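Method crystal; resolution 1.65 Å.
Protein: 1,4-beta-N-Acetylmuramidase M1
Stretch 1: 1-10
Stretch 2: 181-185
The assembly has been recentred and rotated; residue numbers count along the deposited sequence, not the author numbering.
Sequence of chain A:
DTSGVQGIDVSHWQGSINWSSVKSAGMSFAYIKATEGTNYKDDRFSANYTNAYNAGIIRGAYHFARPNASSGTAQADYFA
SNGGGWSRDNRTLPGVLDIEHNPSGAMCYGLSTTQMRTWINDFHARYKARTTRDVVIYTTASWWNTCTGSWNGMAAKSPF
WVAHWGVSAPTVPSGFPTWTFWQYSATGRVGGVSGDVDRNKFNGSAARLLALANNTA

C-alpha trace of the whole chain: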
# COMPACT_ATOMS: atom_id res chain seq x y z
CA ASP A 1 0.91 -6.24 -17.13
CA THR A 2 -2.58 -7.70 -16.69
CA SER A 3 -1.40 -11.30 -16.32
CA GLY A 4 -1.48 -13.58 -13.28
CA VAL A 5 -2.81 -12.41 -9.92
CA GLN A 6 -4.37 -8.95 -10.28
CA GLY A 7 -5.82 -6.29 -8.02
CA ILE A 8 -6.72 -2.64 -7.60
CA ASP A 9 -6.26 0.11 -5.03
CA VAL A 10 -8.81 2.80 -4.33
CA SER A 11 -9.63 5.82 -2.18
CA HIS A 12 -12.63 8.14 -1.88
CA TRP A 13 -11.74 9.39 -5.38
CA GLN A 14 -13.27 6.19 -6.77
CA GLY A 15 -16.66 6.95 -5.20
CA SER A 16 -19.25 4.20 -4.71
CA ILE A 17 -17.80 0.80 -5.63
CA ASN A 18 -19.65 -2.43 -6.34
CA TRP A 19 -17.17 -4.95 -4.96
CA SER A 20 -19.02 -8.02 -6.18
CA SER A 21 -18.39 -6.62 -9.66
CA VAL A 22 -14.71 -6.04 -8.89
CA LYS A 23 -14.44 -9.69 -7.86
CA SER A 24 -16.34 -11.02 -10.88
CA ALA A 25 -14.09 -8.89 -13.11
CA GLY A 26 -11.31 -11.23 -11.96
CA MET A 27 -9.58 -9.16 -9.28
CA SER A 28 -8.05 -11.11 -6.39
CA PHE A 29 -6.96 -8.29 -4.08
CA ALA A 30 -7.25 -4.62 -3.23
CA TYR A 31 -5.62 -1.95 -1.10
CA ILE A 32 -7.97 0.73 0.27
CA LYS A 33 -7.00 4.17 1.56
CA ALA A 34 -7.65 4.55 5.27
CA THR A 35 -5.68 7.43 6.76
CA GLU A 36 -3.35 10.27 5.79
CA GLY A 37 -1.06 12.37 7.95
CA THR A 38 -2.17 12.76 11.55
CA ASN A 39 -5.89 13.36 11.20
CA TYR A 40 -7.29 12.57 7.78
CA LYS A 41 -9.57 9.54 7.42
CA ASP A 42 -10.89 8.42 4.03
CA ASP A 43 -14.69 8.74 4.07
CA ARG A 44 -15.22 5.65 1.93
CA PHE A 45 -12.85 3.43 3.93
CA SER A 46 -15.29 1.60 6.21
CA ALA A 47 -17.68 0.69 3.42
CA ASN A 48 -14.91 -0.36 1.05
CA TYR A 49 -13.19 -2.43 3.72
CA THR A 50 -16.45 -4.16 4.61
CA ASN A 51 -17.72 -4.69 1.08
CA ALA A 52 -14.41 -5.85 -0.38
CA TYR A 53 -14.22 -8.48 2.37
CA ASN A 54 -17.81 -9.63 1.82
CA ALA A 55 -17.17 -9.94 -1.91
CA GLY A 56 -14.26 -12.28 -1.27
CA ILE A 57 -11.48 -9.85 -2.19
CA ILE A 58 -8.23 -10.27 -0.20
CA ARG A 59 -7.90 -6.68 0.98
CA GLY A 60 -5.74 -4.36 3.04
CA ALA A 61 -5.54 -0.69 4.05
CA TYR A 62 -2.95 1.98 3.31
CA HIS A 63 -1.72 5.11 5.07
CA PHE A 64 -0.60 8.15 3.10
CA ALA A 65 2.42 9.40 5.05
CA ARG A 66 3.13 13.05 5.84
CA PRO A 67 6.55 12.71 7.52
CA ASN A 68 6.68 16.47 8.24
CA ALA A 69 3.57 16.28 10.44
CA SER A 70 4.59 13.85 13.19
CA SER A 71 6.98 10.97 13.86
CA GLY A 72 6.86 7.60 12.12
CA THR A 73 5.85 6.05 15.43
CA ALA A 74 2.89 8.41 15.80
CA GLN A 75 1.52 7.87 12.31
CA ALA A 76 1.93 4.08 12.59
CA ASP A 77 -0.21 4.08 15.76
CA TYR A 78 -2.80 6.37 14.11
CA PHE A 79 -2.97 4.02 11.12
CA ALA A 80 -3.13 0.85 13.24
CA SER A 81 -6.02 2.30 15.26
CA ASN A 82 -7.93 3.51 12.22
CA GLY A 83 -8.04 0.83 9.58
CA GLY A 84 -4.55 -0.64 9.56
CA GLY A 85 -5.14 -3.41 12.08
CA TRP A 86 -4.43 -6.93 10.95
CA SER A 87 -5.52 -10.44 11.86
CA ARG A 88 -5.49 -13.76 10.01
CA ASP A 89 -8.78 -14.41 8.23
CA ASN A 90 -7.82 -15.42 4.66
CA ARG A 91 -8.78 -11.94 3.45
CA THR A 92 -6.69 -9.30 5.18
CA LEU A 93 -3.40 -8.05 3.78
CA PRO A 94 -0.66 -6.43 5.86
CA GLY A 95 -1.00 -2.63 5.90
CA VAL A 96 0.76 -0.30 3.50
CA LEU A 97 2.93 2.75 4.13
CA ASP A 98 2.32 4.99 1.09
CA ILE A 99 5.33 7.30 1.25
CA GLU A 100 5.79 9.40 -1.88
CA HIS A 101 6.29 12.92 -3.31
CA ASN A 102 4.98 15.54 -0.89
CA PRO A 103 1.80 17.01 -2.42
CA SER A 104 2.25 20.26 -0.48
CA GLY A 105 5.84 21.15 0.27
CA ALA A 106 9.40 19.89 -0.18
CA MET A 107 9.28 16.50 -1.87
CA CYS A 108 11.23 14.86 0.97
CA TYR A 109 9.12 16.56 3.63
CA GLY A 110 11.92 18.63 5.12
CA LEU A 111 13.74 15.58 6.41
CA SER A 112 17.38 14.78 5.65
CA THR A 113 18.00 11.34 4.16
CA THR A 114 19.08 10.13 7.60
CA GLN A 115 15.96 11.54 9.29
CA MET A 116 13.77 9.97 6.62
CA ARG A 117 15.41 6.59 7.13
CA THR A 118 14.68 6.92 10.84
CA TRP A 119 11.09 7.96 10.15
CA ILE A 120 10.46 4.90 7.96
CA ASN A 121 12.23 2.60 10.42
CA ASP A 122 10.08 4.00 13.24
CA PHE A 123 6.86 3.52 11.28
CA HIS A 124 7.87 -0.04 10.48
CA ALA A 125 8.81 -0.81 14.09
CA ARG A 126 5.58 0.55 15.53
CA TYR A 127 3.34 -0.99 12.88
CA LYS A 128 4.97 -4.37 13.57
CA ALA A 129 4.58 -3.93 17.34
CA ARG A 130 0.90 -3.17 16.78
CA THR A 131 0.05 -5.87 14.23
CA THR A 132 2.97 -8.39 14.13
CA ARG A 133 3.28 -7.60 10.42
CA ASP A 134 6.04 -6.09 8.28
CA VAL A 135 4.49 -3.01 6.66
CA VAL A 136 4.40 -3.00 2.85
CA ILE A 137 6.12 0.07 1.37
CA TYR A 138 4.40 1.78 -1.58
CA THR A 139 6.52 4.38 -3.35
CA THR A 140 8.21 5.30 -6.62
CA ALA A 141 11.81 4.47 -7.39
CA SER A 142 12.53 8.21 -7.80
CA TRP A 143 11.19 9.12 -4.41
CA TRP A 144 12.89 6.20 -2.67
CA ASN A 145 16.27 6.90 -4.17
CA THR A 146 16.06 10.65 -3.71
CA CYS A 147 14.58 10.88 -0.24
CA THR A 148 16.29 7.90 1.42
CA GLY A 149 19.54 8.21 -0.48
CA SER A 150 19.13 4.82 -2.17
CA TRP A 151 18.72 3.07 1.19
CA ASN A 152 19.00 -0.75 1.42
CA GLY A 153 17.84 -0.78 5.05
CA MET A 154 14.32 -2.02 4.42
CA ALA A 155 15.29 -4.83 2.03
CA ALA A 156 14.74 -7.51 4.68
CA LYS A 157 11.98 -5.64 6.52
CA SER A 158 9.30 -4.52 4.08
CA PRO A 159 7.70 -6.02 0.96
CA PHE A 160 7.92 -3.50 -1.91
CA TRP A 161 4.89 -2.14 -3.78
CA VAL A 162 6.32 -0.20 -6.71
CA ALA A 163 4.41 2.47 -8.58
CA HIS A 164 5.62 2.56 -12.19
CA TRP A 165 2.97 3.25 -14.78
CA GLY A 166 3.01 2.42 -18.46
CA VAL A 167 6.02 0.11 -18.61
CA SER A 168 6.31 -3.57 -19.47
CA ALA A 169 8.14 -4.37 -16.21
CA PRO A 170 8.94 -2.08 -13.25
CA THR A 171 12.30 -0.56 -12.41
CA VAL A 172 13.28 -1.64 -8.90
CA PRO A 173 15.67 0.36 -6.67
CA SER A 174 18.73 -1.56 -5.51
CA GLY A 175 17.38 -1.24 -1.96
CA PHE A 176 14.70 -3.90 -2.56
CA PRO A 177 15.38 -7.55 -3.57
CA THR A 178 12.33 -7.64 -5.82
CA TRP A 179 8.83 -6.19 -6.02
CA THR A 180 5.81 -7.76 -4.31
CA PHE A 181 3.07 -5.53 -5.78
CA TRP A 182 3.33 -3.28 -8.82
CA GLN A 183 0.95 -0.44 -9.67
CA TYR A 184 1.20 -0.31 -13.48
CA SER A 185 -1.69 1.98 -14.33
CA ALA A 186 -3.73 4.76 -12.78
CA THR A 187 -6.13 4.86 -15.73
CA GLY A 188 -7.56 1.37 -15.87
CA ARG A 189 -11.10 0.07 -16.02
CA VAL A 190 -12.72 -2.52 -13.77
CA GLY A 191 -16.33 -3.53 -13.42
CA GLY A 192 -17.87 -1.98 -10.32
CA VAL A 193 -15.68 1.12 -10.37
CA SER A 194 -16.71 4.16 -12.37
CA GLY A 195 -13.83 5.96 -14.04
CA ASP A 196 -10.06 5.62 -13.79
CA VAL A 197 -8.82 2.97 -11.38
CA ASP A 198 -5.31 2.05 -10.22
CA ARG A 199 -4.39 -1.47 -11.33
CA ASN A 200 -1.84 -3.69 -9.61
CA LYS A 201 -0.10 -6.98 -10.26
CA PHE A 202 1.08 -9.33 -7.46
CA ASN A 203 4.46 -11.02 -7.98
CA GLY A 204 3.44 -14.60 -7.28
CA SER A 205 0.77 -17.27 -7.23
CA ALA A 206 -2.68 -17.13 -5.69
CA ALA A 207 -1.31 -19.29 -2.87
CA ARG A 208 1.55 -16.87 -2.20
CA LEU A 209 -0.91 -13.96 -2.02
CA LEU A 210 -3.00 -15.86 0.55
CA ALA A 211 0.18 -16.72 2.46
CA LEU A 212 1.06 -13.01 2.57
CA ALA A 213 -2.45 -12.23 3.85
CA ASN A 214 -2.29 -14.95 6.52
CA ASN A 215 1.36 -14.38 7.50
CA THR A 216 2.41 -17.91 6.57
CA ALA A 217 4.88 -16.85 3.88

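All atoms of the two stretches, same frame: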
# COMPACT_ATOMS: atom_id res chain seq x y z
N ASP A 1 0.90 -4.77 -16.89
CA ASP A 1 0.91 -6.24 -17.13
C ASP A 1 -0.33 -6.78 -16.43
O ASP A 1 -0.40 -6.80 -15.21
CB ASP A 1 2.19 -6.84 -16.52
CG ASP A 1 2.32 -8.33 -16.74
OD1 ASP A 1 1.30 -9.02 -16.87
OD2 ASP A 1 3.48 -8.82 -16.76
N THR A 2 -1.31 -7.22 -17.23
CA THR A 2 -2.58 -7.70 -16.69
C THR A 2 -2.60 -9.19 -16.41
O THR A 2 -3.65 -9.73 -16.06
CB THR A 2 -3.75 -7.39 -17.67
OG1 THR A 2 -3.54 -8.10 -18.90
CG2 THR A 2 -3.83 -5.89 -17.96
N SER A 3 -1.46 -9.85 -16.52
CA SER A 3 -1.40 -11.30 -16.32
C SER A 3 -1.29 -11.76 -14.86
O SER A 3 -0.94 -10.97 -13.98
CB SER A 3 -0.22 -11.89 -17.11
OG SER A 3 1.02 -11.65 -16.47
N GLY A 4 -1.58 -13.03 -14.62
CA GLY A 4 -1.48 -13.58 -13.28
C GLY A 4 -2.43 -12.95 -12.28
O GLY A 4 -3.52 -12.48 -12.64
N VAL A 5 -2.01 -12.95 -11.01
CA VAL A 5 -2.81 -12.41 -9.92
C VAL A 5 -2.88 -10.88 -10.04
O VAL A 5 -1.87 -10.19 -10.08
CB VAL A 5 -2.21 -12.85 -8.56
CG1 VAL A 5 -2.98 -12.20 -7.41
CG2 VAL A 5 -2.27 -14.39 -8.43
N GLN A 6 -4.11 -10.37 -10.08
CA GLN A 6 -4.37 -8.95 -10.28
C GLN A 6 -5.20 -8.30 -9.18
O GLN A 6 -5.96 -8.98 -8.49
CB GLN A 6 -5.13 -8.78 -11.61
CG GLN A 6 -4.32 -9.12 -12.84
CD GLN A 6 -3.34 -8.02 -13.18
OE1 GLN A 6 -3.71 -6.84 -13.25
NE2 GLN A 6 -2.08 -8.40 -13.41
N GLY A 7 -5.05 -6.99 -9.03
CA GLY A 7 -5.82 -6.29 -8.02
C GLY A 7 -5.96 -4.82 -8.34
O GLY A 7 -5.52 -4.36 -9.40
N ILE A 8 -6.57 -4.08 -7.43
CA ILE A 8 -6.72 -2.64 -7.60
C ILE A 8 -6.45 -1.96 -6.27
O ILE A 8 -6.26 -2.62 -5.25
CB ILE A 8 -8.16 -2.24 -8.04
CG1 ILE A 8 -9.18 -2.69 -6.99
CG2 ILE A 8 -8.48 -2.85 -9.41
CD1 ILE A 8 -10.61 -2.19 -7.27
N ASP A 9 -6.37 -0.64 -6.28
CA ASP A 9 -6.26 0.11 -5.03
C ASP A 9 -7.16 1.30 -5.26
O ASP A 9 -7.29 1.79 -6.40
CB ASP A 9 -4.82 0.52 -4.66
CG ASP A 9 -4.18 1.45 -5.66
OD1 ASP A 9 -4.41 2.69 -5.60
OD2 ASP A 9 -3.44 0.93 -6.51
N VAL A 10 -7.84 1.72 -4.21
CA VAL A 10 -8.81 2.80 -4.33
C VAL A 10 -8.83 3.70 -3.10
O VAL A 10 -8.31 3.33 -2.06
CB VAL A 10 -10.25 2.25 -4.47
CG1 VAL A 10 -10.34 1.29 -5.64
CG2 VAL A 10 -10.66 1.53 -3.18
N PHE A 181 4.24 -6.05 -5.05
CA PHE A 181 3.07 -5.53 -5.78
C PHE A 181 3.61 -4.49 -6.74
O PHE A 181 4.65 -3.87 -6.48
CB PHE A 181 2.06 -4.85 -4.83
CG PHE A 181 1.35 -5.81 -3.92
CD1 PHE A 181 0.29 -6.57 -4.40
CD2 PHE A 181 1.73 -5.92 -2.60
CE1 PHE A 181 -0.39 -7.44 -3.56
CE2 PHE A 181 1.04 -6.79 -1.74
CZ PHE A 181 -0.01 -7.55 -2.22
N TRP A 182 2.90 -4.27 -7.84
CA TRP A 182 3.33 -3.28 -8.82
C TRP A 182 2.11 -2.56 -9.38
O TRP A 182 1.22 -3.18 -9.97
CB TRP A 182 4.13 -3.96 -9.93
CG TRP A 182 4.34 -3.16 -11.19
CD1 TRP A 182 4.47 -1.80 -11.31
CD2 TRP A 182 4.43 -3.69 -12.52
NE1 TRP A 182 4.64 -1.46 -12.64
CE2 TRP A 182 4.62 -2.61 -13.40
CE3 TRP A 182 4.37 -4.99 -13.05
CZ2 TRP A 182 4.74 -2.78 -14.78
CZ3 TRP A 182 4.50 -5.16 -14.42
CH2 TRP A 182 4.68 -4.06 -15.27
N GLN A 183 2.05 -1.25 -9.16
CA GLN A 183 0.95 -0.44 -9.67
C GLN A 183 1.41 -0.02 -11.07
O GLN A 183 2.32 0.81 -11.19
CB GLN A 183 0.74 0.79 -8.80
CG GLN A 183 -0.55 1.55 -9.09
CD GLN A 183 -0.61 2.80 -8.24
OE1 GLN A 183 0.17 3.73 -8.44
NE2 GLN A 183 -1.51 2.81 -7.25
N TYR A 184 0.79 -0.57 -12.10
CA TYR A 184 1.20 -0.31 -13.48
C TYR A 184 0.32 0.63 -14.27
O TYR A 184 0.63 0.96 -15.42
CB TYR A 184 1.36 -1.64 -14.23
CG TYR A 184 0.09 -2.46 -14.33
CD1 TYR A 184 -0.81 -2.24 -15.36
CD2 TYR A 184 -0.21 -3.46 -13.39
CE1 TYR A 184 -1.98 -2.97 -15.47
CE2 TYR A 184 -1.40 -4.21 -13.49
CZ TYR A 184 -2.27 -3.95 -14.54
OH TYR A 184 -3.43 -4.66 -14.69
N SER A 185 -0.79 1.04 -13.67
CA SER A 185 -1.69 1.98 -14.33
C SER A 185 -2.55 2.70 -13.31
O SER A 185 -2.90 2.14 -12.28
CB SER A 185 -2.62 1.26 -15.30
OG SER A 185 -3.52 2.18 -15.90
O HOH W 1 -2.09 4.37 -4.82

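The N-terminal segment 1-10, a loop that leads into a strand ending at Val10, meets strand 181-185 mainly through side chains, with the backbone carbonyl of Asp1 also in contact: the nearest CA atoms, those of Asp1 and Tyr184, lie 7.0 Å apart, no backbone hydrogen bond joins the two, and the contact buries 295 Å² in all. Tyr184 is its centre. Its CA-to-CB bond points toward the first stretch, and with chi1 at 62° (p) and chi2 at 86° the ring reaches the N-terminal loop, so that Asp1 O sits over one face, 3.3 Å from Tyr184 CE2. The phenol donates a short hydrogen bond from Tyr184 OH to Gln6 OE1 (2.6 Å), the acceptor lying near the ring plane, while Thr2 CG2 packs 3.5 Å from Tyr184 OH.

Gln6 can receive this bond because its chain folds back, chi1 -68° (m) and chi2 -76° (m), bringing an amide that starts from a sideways CB close to the tyrosine. The same amide pins the loop: Gln6 NE2 donates to Asp1 O (2.9 Å) and to Ser3 O (2.9 Å), leaving OE1 for the phenol. Asp1, with chi1 at -178° (t), directs its carboxylate to Ser3: Asp1 OD1 accepts from Ser3 N (2.9 Å) and Ser3 OG (2.7 Å); its methylene remains against the indole, Asp1 CB to Trp182 CZ3 being 3.5 Å.

A second hydrogen-bonded contact lies farther along. Gln183 is extended through chi1 -169° and chi2 -176° (both t), which carries its amide out to Asp9, whose own CB points toward the strand with chi1 at 63° (p). Gln183 NE2 donates to Asp9 OD2 at 2.8 Å and 163°, a nearly straight bond to a carboxylate oxygen. Water 1 bridges the same pair, accepting from Gln183 NE2 (2.9 Å) and donating to Asp9 OD1 (3.0 Å), which adds a solvent link to the direct bond at OD2.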